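Local coordinates for oxysterol-binding protein homolog 3 (Saccharomyces cerevisiae, PDB 4IC4) that carries lipids between membranes through the cytosol in the hydrophobic pocket of its OSBP-related domain, in transport coupled to phosphoinositides, and takes part in sterol homeostasis, at residues A[130-133]-A[134-137]; A[339-342]-A[343-347]; A[349-352]-A[353-357]. All coordinates share one frame; numbering follows the deposited sequence.

In the fold
All three contacts are local, between residues a few positions apart within the OSBP-related domain, but they serve different elements. Contact 1 turns the chain from strand 127-132 into strand 137-145 and is partly buried, its arginine joining a salt bridge to aromatic and methionine contacts. Contacts 2 and 3 follow each other on the surface helix 335-354, their centres about 15 Å apart, and together hold four of the five helix residues of the phosphatidylinositol 4-phosphate site, Glu-346, Gln-347, Gln-349 and Arg-350. Contact 2 is regular mid-helix bonding with apolar and aliphatic overlaps; contact 3 is the glycine-bearing Schellman end of that helix, with water-bridged polar side chains. Contact 1 lies away from that site.

Contact 1 of 3, residues A[130-133]-A[134-137]; sequences LIRE and DMGF
Arg-132 and Asp-134 form a side-on salt bridge. NE of Arg-132 gives its hydrogen to OD2 of Asp-134 at 2.9 Å, on the syn lone pair, while NH2 of Arg-132 reaches OD1 of Asp-134 at 2.8 Å in a nearly straight bond. Both oxygens lie close to the guanidinium plane, yet the carboxylate is turned 34° against it. With chi1 of Asp-134 at 57°, CG sits between its own backbone N and carbonyl carbon, which swings the carboxylate back to the arginine. The bends of Arg-132 at chi2 and chi3 present NE as well as NH2.

Apolar contacts flank this pair. The methyl CE of Met-135 lies over one guanidinium face, 3.8 Å from NE of Arg-132. On the Phe-137 ring, CB of Arg-132 makes a CH-pi contact 4.2 Å from the centroid; ring and guanidinium planes are nearly parallel, but the guanidinium sits beyond the ring and the two do not stack. An alanine in place of Arg-132 would probably leave the Asp-134 carboxylate without its cationic mate and lose the contacts of CG with CZ of Phe-137 and of the guanidinium face with the Met-135 methyl. Phe-301 of helix 300-305 also touches Arg-132 and Met-135.

Backbone bonds close the turn. Arg-132 N donates to Phe-137 O at 2.9 Å. Arg-132 O accepts from Met-135 N and Phe-137 N, which approach from opposite faces of the carbonyl plane, and Gly-136 N adds a weak bond to Glu-133 O. Gly-136 has positive phi (67°), a conformation that favours glycine. Together Gly-136 and Phe-137 face Arg-132, a G1 beta bulge in the hairpin that links strands 127-132 and 137-145 of the OSBP-related domain's beta barrel.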
ATOM      1  N   LEU A 130       4.363  -4.756  10.463  1.00  7.35           N
ATOM      2  CA  LEU A 130       3.273  -5.691  10.251  1.00  7.71           C
ATOM      3  C   LEU A 130       3.821  -7.104  10.243  1.00  8.91           C
ATOM      4  O   LEU A 130       4.498  -7.523   9.301  1.00  9.40           O
ATOM      5  CB  LEU A 130       2.542  -5.406   8.933  1.00  9.10           C
ATOM      6  CG  LEU A 130       1.375  -6.361   8.646  1.00 10.68           C
ATOM      7  CD1 LEU A 130       0.304  -6.233   9.728  1.00 11.82           C
ATOM      8  CD2 LEU A 130       0.793  -6.053   7.281  1.00 12.61           C
ATOM      9  N   ILE A 131       3.539  -7.828  11.320  1.00  9.12           N
ATOM     10  CA  ILE A 131       3.972  -9.207  11.455  1.00  9.76           C
ATOM     11  C   ILE A 131       2.757 -10.096  11.226  1.00  9.96           C
ATOM     12  O   ILE A 131       1.769 -10.008  11.960  1.00 10.94           O
ATOM     13  CB  ILE A 131       4.519  -9.487  12.867  1.00  9.57           C
ATOM     14  CG1 ILE A 131       5.774  -8.645  13.118  1.00 10.95           C
ATOM     15  CG2 ILE A 131       4.829 -10.971  13.015  1.00 11.90           C
ATOM     16  CD1 ILE A 131       6.289  -8.722  14.543  1.00 11.83           C
ATOM     17  N   ARG A 132       2.818 -10.935  10.197  1.00  9.84           N
ATOM     18  CA  ARG A 132       1.717 -11.847   9.907  1.00 11.58           C
ATOM     19  C   ARG A 132       2.245 -13.278   9.900  1.00 13.63           C
ATOM     20  O   ARG A 132       2.586 -13.826   8.854  1.00 12.24           O
ATOM     21  CB  ARG A 132       1.069 -11.512   8.559  1.00 11.52           C
ATOM     22  CG  ARG A 132       0.305 -10.192   8.540  1.00 13.02           C
ATOM     23  CD  ARG A 132      -0.903 -10.214   9.473  1.00 12.49           C
ATOM     24  NE  ARG A 132      -1.844 -11.275   9.114  1.00 14.20           N
ATOM     25  CZ  ARG A 132      -3.125 -11.078   8.816  1.00 13.03           C
ATOM     26  NH1 ARG A 132      -3.641  -9.854   8.828  1.00 13.04           N
ATOM     27  NH2 ARG A 132      -3.894 -12.112   8.499  1.00 15.37           N
ATOM     28  N   GLU A 133       2.307 -13.873  11.086  1.00 16.53           N
ATOM     29  CA  GLU A 133       2.792 -15.234  11.250  1.00 18.84           C
ATOM     30  C   GLU A 133       1.979 -16.219  10.413  1.00 17.49           C
ATOM     31  O   GLU A 133       2.514 -17.214   9.918  1.00 18.62           O
ATOM     32  CB  GLU A 133       2.728 -15.633  12.726  1.00 24.04           C
ATOM     33  CG  GLU A 133       3.427 -16.943  13.057  1.00 29.85           C
ATOM     34  CD  GLU A 133       4.921 -16.884  12.807  1.00 32.50           C
ATOM     35  OE1 GLU A 133       5.325 -16.704  11.639  1.00 35.45           O
ATOM     36  OE2 GLU A 133       5.693 -17.014  13.781  1.00 34.89           O
ATOM     37  N   ASP A 134       0.689 -15.936  10.255  1.00 16.46           N
ATOM     38  CA  ASP A 134      -0.193 -16.797   9.475  1.00 16.53           C
ATOM     39  C   ASP A 134       0.249 -16.884   8.019  1.00 16.22           C
ATOM     40  O   ASP A 134      -0.040 -17.869   7.339  1.00 17.47           O
ATOM     41  CB  ASP A 134      -1.635 -16.288   9.541  1.00 18.29           C
ATOM     42  CG  ASP A 134      -1.768 -14.852   9.075  1.00 19.06           C
ATOM     43  OD1 ASP A 134      -2.606 -14.589   8.189  1.00 21.24           O
ATOM     44  OD2 ASP A 134      -1.035 -13.988   9.600  1.00 20.25           O
ATOM     45  N   MET A 135       0.944 -15.857   7.536  1.00 13.81           N
ATOM     46  CA  MET A 135       1.425 -15.850   6.158  1.00 13.15           C
ATOM     47  C   MET A 135       2.943 -15.953   6.102  1.00 11.82           C
ATOM     48  O   MET A 135       3.549 -15.839   5.036  1.00 12.95           O
ATOM     49  CB  MET A 135       0.945 -14.591   5.432  1.00 13.32           C
ATOM     50  CG  MET A 135      -0.562 -14.585   5.202  1.00 15.55           C
ATOM     51  SD  MET A 135      -1.129 -13.225   4.165  1.00 19.18           S
ATOM     52  CE  MET A 135      -1.315 -11.954   5.385  1.00 18.47           C
ATOM     53  N   GLY A 136       3.548 -16.153   7.268  1.00 11.72           N
ATOM     54  CA  GLY A 136       4.987 -16.307   7.360  1.00 11.96           C
ATOM     55  C   GLY A 136       5.858 -15.112   7.036  1.00 10.98           C
ATOM     56  O   GLY A 136       7.035 -15.287   6.721  1.00 11.82           O
ATOM     57  N   PHE A 137       5.318 -13.899   7.114  1.00  9.82           N
ATOM     58  CA  PHE A 137       6.148 -12.745   6.804  1.00 10.58           C
ATOM     59  C   PHE A 137       6.039 -11.619   7.811  1.00  9.76           C
ATOM     60  O   PHE A 137       5.131 -11.580   8.642  1.00 10.16           O
ATOM     61  CB  PHE A 137       5.822 -12.205   5.400  1.00 11.18           C
ATOM     62  CG  PHE A 137       4.568 -11.360   5.333  1.00 12.44           C
ATOM     63  CD1 PHE A 137       4.591 -10.018   5.705  1.00 13.42           C
ATOM     64  CD2 PHE A 137       3.372 -11.903   4.868  1.00 12.50           C
ATOM     65  CE1 PHE A 137       3.442  -9.226   5.613  1.00 14.05           C
ATOM     66  CE2 PHE A 137       2.218 -11.123   4.772  1.00 12.77           C
ATOM     67  CZ  PHE A 137       2.251  -9.781   5.144  1.00 11.71           C
TER

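Contact 2 of 3, residues A[339-342]-A[343-347]; sequences EEWK and LKLEQ
Trp-341 lays the benzene part of its indole obliquely against Leu-345, one helical turn ahead, with CE3 of Trp-341 3.7 Å from CD1 of Leu-345. Lys-344 joins from another direction: its CG comes to 4.2 Å from CE3 of Trp-341, making an aliphatic contact well back from the amino group. Pro-325 and Asp-326 of helix 325-331 also touch the tryptophan, and Asp-326 reaches Leu-345 as well.

Elsewhere on the helix, Glu-339 crosses Leu-343, where OE1 of Glu-339 lies 3.8 Å from CG of Leu-343. The other oxygen, OE2, is bonded to Val-63 N. Lys-342 and Glu-346 run side by side, pointing the same way, but CG of Lys-342 is what approaches OE1 of Glu-346, at 3.9 Å. With CG of Lys-342 anti to the backbone N (chi1 -177°), the extended chain carries NZ onward to Met-61 O and Asn-66 OD1; NZ of Lys-342 remains 6.1 Å from OE1 of Glu-346, too far for a salt bridge.

Four backbone bonds, from Leu-343 N to Glu-339 O through Glu-346 N to Lys-342 O, hold the turns, the straightest being Leu-343 N to Glu-339 O, N-H...O 173°. This is regular i to i+4 alpha-helical bonding within helix 335-354, where Glu-346 and Gln-347 belong to the phosphatidylinositol 4-phosphate-binding site and Lys-342 lies beside its Met-61 and Lys-118.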
ATOM      1  N   GLU A 339      -9.765  15.811  14.466  1.00 13.51           N
ATOM      2  CA  GLU A 339      -9.375  17.013  13.744  1.00 14.38           C
ATOM      3  C   GLU A 339      -8.353  17.811  14.549  1.00 13.96           C
ATOM      4  O   GLU A 339      -7.346  18.270  14.011  1.00 14.80           O
ATOM      5  CB  GLU A 339     -10.591  17.893  13.454  1.00 17.90           C
ATOM      6  CG  GLU A 339     -10.237  19.172  12.714  1.00 20.45           C
ATOM      7  CD  GLU A 339      -9.813  18.920  11.280  1.00 24.47           C
ATOM      8  OE1 GLU A 339      -9.013  19.721  10.747  1.00 27.22           O
ATOM      9  OE2 GLU A 339     -10.290  17.931  10.680  1.00 26.50           O
ATOM     10  N   GLU A 340      -8.608  17.970  15.844  1.00 12.59           N
ATOM     11  CA  GLU A 340      -7.695  18.722  16.692  1.00 14.31           C
ATOM     12  C   GLU A 340      -6.321  18.058  16.722  1.00 13.16           C
ATOM     13  O   GLU A 340      -5.291  18.730  16.644  1.00 13.99           O
ATOM     14  CB  GLU A 340      -8.254  18.826  18.112  1.00 17.28           C
ATOM     15  CG  GLU A 340      -7.614  19.922  18.943  1.00 24.91           C
ATOM     16  CD  GLU A 340      -8.283  20.099  20.295  1.00 27.96           C
ATOM     17  OE1 GLU A 340      -9.526  20.224  20.333  1.00 31.14           O
ATOM     18  OE2 GLU A 340      -7.564  20.121  21.317  1.00 31.49           O
ATOM     19  N   TRP A 341      -6.308  16.733  16.831  1.00 12.83           N
ATOM     20  CA  TRP A 341      -5.050  16.000  16.862  1.00 11.66           C
ATOM     21  C   TRP A 341      -4.318  16.062  15.524  1.00 11.15           C
ATOM     22  O   TRP A 341      -3.096  16.184  15.493  1.00 10.62           O
ATOM     23  CB  TRP A 341      -5.287  14.538  17.252  1.00 11.88           C
ATOM     24  CG  TRP A 341      -5.260  14.294  18.731  1.00 14.79           C
ATOM     25  CD1 TRP A 341      -6.296  13.868  19.515  1.00 16.66           C
ATOM     26  CD2 TRP A 341      -4.130  14.430  19.597  1.00 15.73           C
ATOM     27  NE1 TRP A 341      -5.875  13.727  20.818  1.00 16.34           N
ATOM     28  CE2 TRP A 341      -4.551  14.066  20.896  1.00 16.35           C
ATOM     29  CE3 TRP A 341      -2.799  14.822  19.402  1.00 15.17           C
ATOM     30  CZ2 TRP A 341      -3.688  14.083  21.994  1.00 18.37           C
ATOM     31  CZ3 TRP A 341      -1.939  14.840  20.497  1.00 17.69           C
ATOM     32  CH2 TRP A 341      -2.389  14.471  21.776  1.00 15.85           C
ATOM     33  N   LYS A 342      -5.059  15.966  14.420  1.00 11.57           N
ATOM     34  CA  LYS A 342      -4.435  16.028  13.102  1.00 13.56           C
ATOM     35  C   LYS A 342      -3.681  17.350  12.975  1.00 13.40           C
ATOM     36  O   LYS A 342      -2.510  17.380  12.596  1.00 12.28           O
ATOM     37  CB  LYS A 342      -5.494  15.907  12.001  1.00 13.14           C
ATOM     38  CG  LYS A 342      -4.915  15.884  10.592  1.00 16.11           C
ATOM     39  CD  LYS A 342      -5.983  15.602   9.546  1.00 16.45           C
ATOM     40  CE  LYS A 342      -5.390  15.636   8.146  1.00 19.51           C
ATOM     41  NZ  LYS A 342      -6.416  15.373   7.099  1.00 21.12           N
ATOM     42  N   LEU A 343      -4.354  18.443  13.314  1.00 13.21           N
ATOM     43  CA  LEU A 343      -3.735  19.762  13.248  1.00 14.51           C
ATOM     44  C   LEU A 343      -2.527  19.853  14.176  1.00 13.06           C
ATOM     45  O   LEU A 343      -1.504  20.438  13.823  1.00 13.29           O
ATOM     46  CB  LEU A 343      -4.756  20.838  13.618  1.00 17.30           C
ATOM     47  CG  LEU A 343      -5.951  20.959  12.669  1.00 20.91           C
ATOM     48  CD1 LEU A 343      -6.955  21.954  13.227  1.00 22.16           C
ATOM     49  CD2 LEU A 343      -5.472  21.393  11.290  1.00 21.05           C
ATOM     50  N   LYS A 344      -2.648  19.267  15.363  1.00 12.21           N
ATOM     51  CA  LYS A 344      -1.564  19.289  16.336  1.00 12.69           C
ATOM     52  C   LYS A 344      -0.319  18.556  15.836  1.00 10.79           C
ATOM     53  O   LYS A 344       0.790  19.073  15.937  1.00 12.27           O
ATOM     54  CB  LYS A 344      -2.030  18.679  17.659  1.00 13.82           C
ATOM     55  CG  LYS A 344      -0.920  18.490  18.694  1.00 16.17           C
ATOM     56  CD  LYS A 344      -0.212  19.799  19.028  1.00 19.32           C
ATOM     57  CE  LYS A 344      -1.126  20.767  19.758  1.00 19.77           C
ATOM     58  NZ  LYS A 344      -0.407  22.022  20.119  1.00 22.99           N
ATOM     59  N   LEU A 345      -0.499  17.353  15.302  1.00 11.10           N
ATOM     60  CA  LEU A 345       0.641  16.593  14.799  1.00 11.49           C
ATOM     61  C   LEU A 345       1.333  17.328  13.654  1.00 11.64           C
ATOM     62  O   LEU A 345       2.560  17.354  13.576  1.00 12.62           O
ATOM     63  CB  LEU A 345       0.198  15.206  14.329  1.00 10.07           C
ATOM     64  CG  LEU A 345       0.296  14.055  15.334  1.00 11.50           C
ATOM     65  CD1 LEU A 345      -0.576  14.332  16.546  1.00 15.93           C
ATOM     66  CD2 LEU A 345      -0.117  12.759  14.647  1.00 12.69           C
ATOM     67  N   GLU A 346       0.545  17.922  12.763  1.00 13.16           N
ATOM     68  CA  GLU A 346       1.110  18.653  11.636  1.00 15.41           C
ATOM     69  C   GLU A 346       1.892  19.866  12.125  1.00 14.10           C
ATOM     70  O   GLU A 346       2.978  20.167  11.624  1.00 12.93           O
ATOM     71  CB  GLU A 346      -0.004  19.101  10.686  1.00 18.39           C
ATOM     72  CG  GLU A 346       0.033  18.431   9.322  1.00 26.95           C
ATOM     73  CD  GLU A 346      -0.110  16.927   9.401  1.00 29.37           C
ATOM     74  OE1 GLU A 346      -1.142  16.452   9.925  1.00 32.31           O
ATOM     75  OE2 GLU A 346       0.806  16.215   8.935  1.00 29.95           O
ATOM     76  N   GLN A 347       1.336  20.546  13.121  1.00 13.86           N
ATOM     77  CA  GLN A 347       1.954  21.731  13.694  1.00 14.49           C
ATOM     78  C   GLN A 347       3.274  21.390  14.395  1.00 12.62           C
ATOM     79  O   GLN A 347       4.264  22.107  14.254  1.00 12.98           O
ATOM     80  CB  GLN A 347       0.975  22.384  14.675  1.00 17.77           C
ATOM     81  CG  GLN A 347       1.181  23.867  14.897  1.00 25.78           C
ATOM     82  CD  GLN A 347       2.450  24.177  15.649  1.00 28.62           C
ATOM     83  OE1 GLN A 347       2.646  23.718  16.775  1.00 32.06           O
ATOM     84  NE2 GLN A 347       3.321  24.966  15.033  1.00 30.74           N
TER

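Contact 3 of 3, residues A[349-352]-A[353-357]; sequences QRER and RNKGQ
Arg-353 N and Asn-354 N each donate to the carbonyl four residues back, Gln-349 O and Arg-350 O, at 2.9 Å, continuing helix 335-354. Lys-355 N still bonds Glu-351 O, now at 3.2 Å. The last turn passes into a loop at Gly-356, which has positive phi (79°): Gln-357 N turns back to Arg-352 O at 2.8 Å and Gly-356 N to Arg-353 O at 2.9 Å, a Schellman motif.

With CG of Asn-354 anti to its carbonyl carbon (chi1 -66°), the amide turns back to Arg-350 and crosses it, ND2 of Asn-354 3.5 Å from CG of Arg-350 and at the edge of the guanidinium, whose plane is turned 53° from the amide. A water donates to OE2 of Glu-351 at 2.7 Å and accepts from ND2 of Asn-354. Lys-355 is extended beyond CG and slants back past Glu-351 O, 3.2 Å from its CG; a second water links its NZ to Glu-351 OE2, weakly on the glutamate side. OE1 of Glu-351 is bonded to Gln-347 NE2. The Arg-352 guanidinium lies with one face over Gln-349 CA, its NH1 bonded to Leu-396 O, and Arg-353 pairs with Asp-358.

Gln-349 bonds Leu-124 N and touches His-146 of the phosphatidylinositol 4-phosphate site, to which Gln-349 and Arg-350 belong. With NZ of Lys-355 5.2 Å from OE2 of Glu-351, the charges are not in contact and probably attract only weakly across a water; closure of the helix appears to rest chiefly on backbone bonds.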
ATOM      1  N   GLN A 349       5.249  18.922  13.760  1.00 10.92           N
ATOM      2  CA  GLN A 349       6.222  18.581  12.733  1.00 11.03           C
ATOM      3  C   GLN A 349       6.760  19.831  12.039  1.00 11.21           C
ATOM      4  O   GLN A 349       7.957  19.923  11.761  1.00 11.11           O
ATOM      5  CB  GLN A 349       5.591  17.644  11.711  1.00 12.12           C
ATOM      6  CG  GLN A 349       6.475  17.350  10.524  1.00 12.21           C
ATOM      7  CD  GLN A 349       5.934  16.219   9.699  1.00 12.72           C
ATOM      8  OE1 GLN A 349       6.395  15.086   9.809  1.00 13.11           O
ATOM      9  NE2 GLN A 349       4.930  16.511   8.885  1.00 12.88           N
ATOM     10  N   ARG A 350       5.877  20.781  11.756  1.00 12.53           N
ATOM     11  CA  ARG A 350       6.295  22.018  11.111  1.00 12.56           C
ATOM     12  C   ARG A 350       7.271  22.778  12.010  1.00 13.28           C
ATOM     13  O   ARG A 350       8.260  23.336  11.529  1.00 11.72           O
ATOM     14  CB  ARG A 350       5.088  22.905  10.802  1.00 14.23           C
ATOM     15  CG  ARG A 350       5.483  24.258  10.232  1.00 19.63           C
ATOM     16  CD  ARG A 350       5.000  24.447   8.808  1.00 27.56           C
ATOM     17  NE  ARG A 350       3.702  25.115   8.759  1.00 30.53           N
ATOM     18  CZ  ARG A 350       3.501  26.389   9.091  1.00 33.60           C
ATOM     19  NH1 ARG A 350       4.514  27.142   9.503  1.00 33.87           N
ATOM     20  NH2 ARG A 350       2.285  26.912   9.003  1.00 33.75           N
ATOM     21  N   GLU A 351       6.992  22.797  13.312  1.00 11.79           N
ATOM     22  CA  GLU A 351       7.864  23.482  14.265  1.00 13.94           C
ATOM     23  C   GLU A 351       9.243  22.835  14.269  1.00 12.02           C
ATOM     24  O   GLU A 351      10.260  23.525  14.276  1.00 12.99           O
ATOM     25  CB  GLU A 351       7.271  23.432  15.678  1.00 17.02           C
ATOM     26  CG  GLU A 351       6.001  24.244  15.856  1.00 23.35           C
ATOM     27  CD  GLU A 351       6.240  25.739  15.755  1.00 26.86           C
ATOM     28  OE1 GLU A 351       5.254  26.505  15.808  1.00 30.88           O
ATOM     29  OE2 GLU A 351       7.412  26.151  15.628  1.00 28.72           O
ATOM     30  N   ARG A 352       9.283  21.505  14.275  1.00 11.65           N
ATOM     31  CA  ARG A 352      10.558  20.798  14.258  1.00 12.39           C
ATOM     32  C   ARG A 352      11.319  21.124  12.981  1.00 12.25           C
ATOM     33  O   ARG A 352      12.523  21.379  13.003  1.00 12.69           O
ATOM     34  CB  ARG A 352      10.342  19.281  14.324  1.00 12.29           C
ATOM     35  CG  ARG A 352       9.865  18.761  15.667  1.00 12.36           C
ATOM     36  CD  ARG A 352      10.058  17.248  15.757  1.00 11.96           C
ATOM     37  NE  ARG A 352       9.166  16.507  14.867  1.00 11.16           N
ATOM     38  CZ  ARG A 352       7.920  16.168  15.176  1.00 11.08           C
ATOM     39  NH1 ARG A 352       7.418  16.505  16.359  1.00 11.80           N
ATOM     40  NH2 ARG A 352       7.177  15.488  14.316  1.00  9.68           N
ATOM     41  N   ARG A 353      10.594  21.117  11.869  1.00 12.19           N
ATOM     42  CA  ARG A 353      11.175  21.387  10.560  1.00 13.37           C
ATOM     43  C   ARG A 353      11.771  22.787  10.468  1.00 12.20           C
ATOM     44  O   ARG A 353      12.928  22.949  10.085  1.00 12.82           O
ATOM     45  CB  ARG A 353      10.101  21.205   9.485  1.00 16.35           C
ATOM     46  CG  ARG A 353      10.620  21.004   8.071  1.00 21.08           C
ATOM     47  CD  ARG A 353       9.461  20.679   7.136  1.00 24.79           C
ATOM     48  NE  ARG A 353       9.892  20.354   5.780  1.00 28.20           N
ATOM     49  CZ  ARG A 353      10.459  19.206   5.426  1.00 26.98           C
ATOM     50  NH1 ARG A 353      10.671  18.255   6.328  1.00 27.62           N
ATOM     51  NH2 ARG A 353      10.812  19.006   4.164  1.00 28.03           N
ATOM     52  N   ASN A 354      10.986  23.798  10.824  1.00 11.78           N
ATOM     53  CA  ASN A 354      11.474  25.171  10.741  1.00 12.78           C
ATOM     54  C   ASN A 354      12.678  25.441  11.636  1.00 14.11           C
ATOM     55  O   ASN A 354      13.491  26.313  11.337  1.00 13.10           O
ATOM     56  CB  ASN A 354      10.351  26.162  11.056  1.00 13.48           C
ATOM     57  CG  ASN A 354       9.248  26.143  10.011  1.00 12.16           C
ATOM     58  OD1 ASN A 354       9.451  25.683   8.886  1.00 14.20           O
ATOM     59  ND2 ASN A 354       8.082  26.653  10.374  1.00 15.89           N
ATOM     60  N   LYS A 355      12.798  24.694  12.729  1.00 14.88           N
ATOM     61  CA  LYS A 355      13.931  24.869  13.637  1.00 17.05           C
ATOM     62  C   LYS A 355      15.160  24.139  13.101  1.00 17.48           C
ATOM     63  O   LYS A 355      16.260  24.278  13.639  1.00 18.43           O
ATOM     64  CB  LYS A 355      13.599  24.321  15.028  1.00 18.83           C
ATOM     65  CG  LYS A 355      12.538  25.097  15.786  1.00 20.76           C
ATOM     66  CD  LYS A 355      12.232  24.435  17.123  1.00 24.85           C
ATOM     67  CE  LYS A 355      11.133  25.170  17.871  1.00 27.36           C
ATOM     68  NZ  LYS A 355      10.790  24.498  19.156  1.00 31.30           N
ATOM     69  N   GLY A 356      14.967  23.365  12.037  1.00 17.73           N
ATOM     70  CA  GLY A 356      16.059  22.604  11.463  1.00 18.22           C
ATOM     71  C   GLY A 356      16.293  21.357  12.296  1.00 17.57           C
ATOM     72  O   GLY A 356      17.360  20.746  12.240  1.00 19.19           O
ATOM     73  N   GLN A 357      15.279  20.978  13.069  1.00 17.58           N
ATOM     74  CA  GLN A 357      15.373  19.810  13.933  1.00 17.98           C
ATOM     75  C   GLN A 357      14.435  18.674  13.537  1.00 16.60           C
ATOM     76  O   GLN A 357      13.861  18.005  14.401  1.00 16.33           O
ATOM     77  CB  GLN A 357      15.107  20.209  15.387  1.00 20.21           C
ATOM     78  CG  GLN A 357      16.094  21.228  15.940  1.00 24.53           C
ATOM     79  CD  GLN A 357      15.896  21.485  17.420  1.00 28.28           C
ATOM     80  OE1 GLN A 357      14.826  21.915  17.851  1.00 29.99           O
ATOM     81  NE2 GLN A 357      16.933  21.222  18.209  1.00 29.63           N
TER
HETATM   82  O   HOH W   1       7.604  27.181  13.105  1.00 24.84           O
HETATM   83  O   HOH W   2       8.171  25.804  18.706  1.00 36.39           O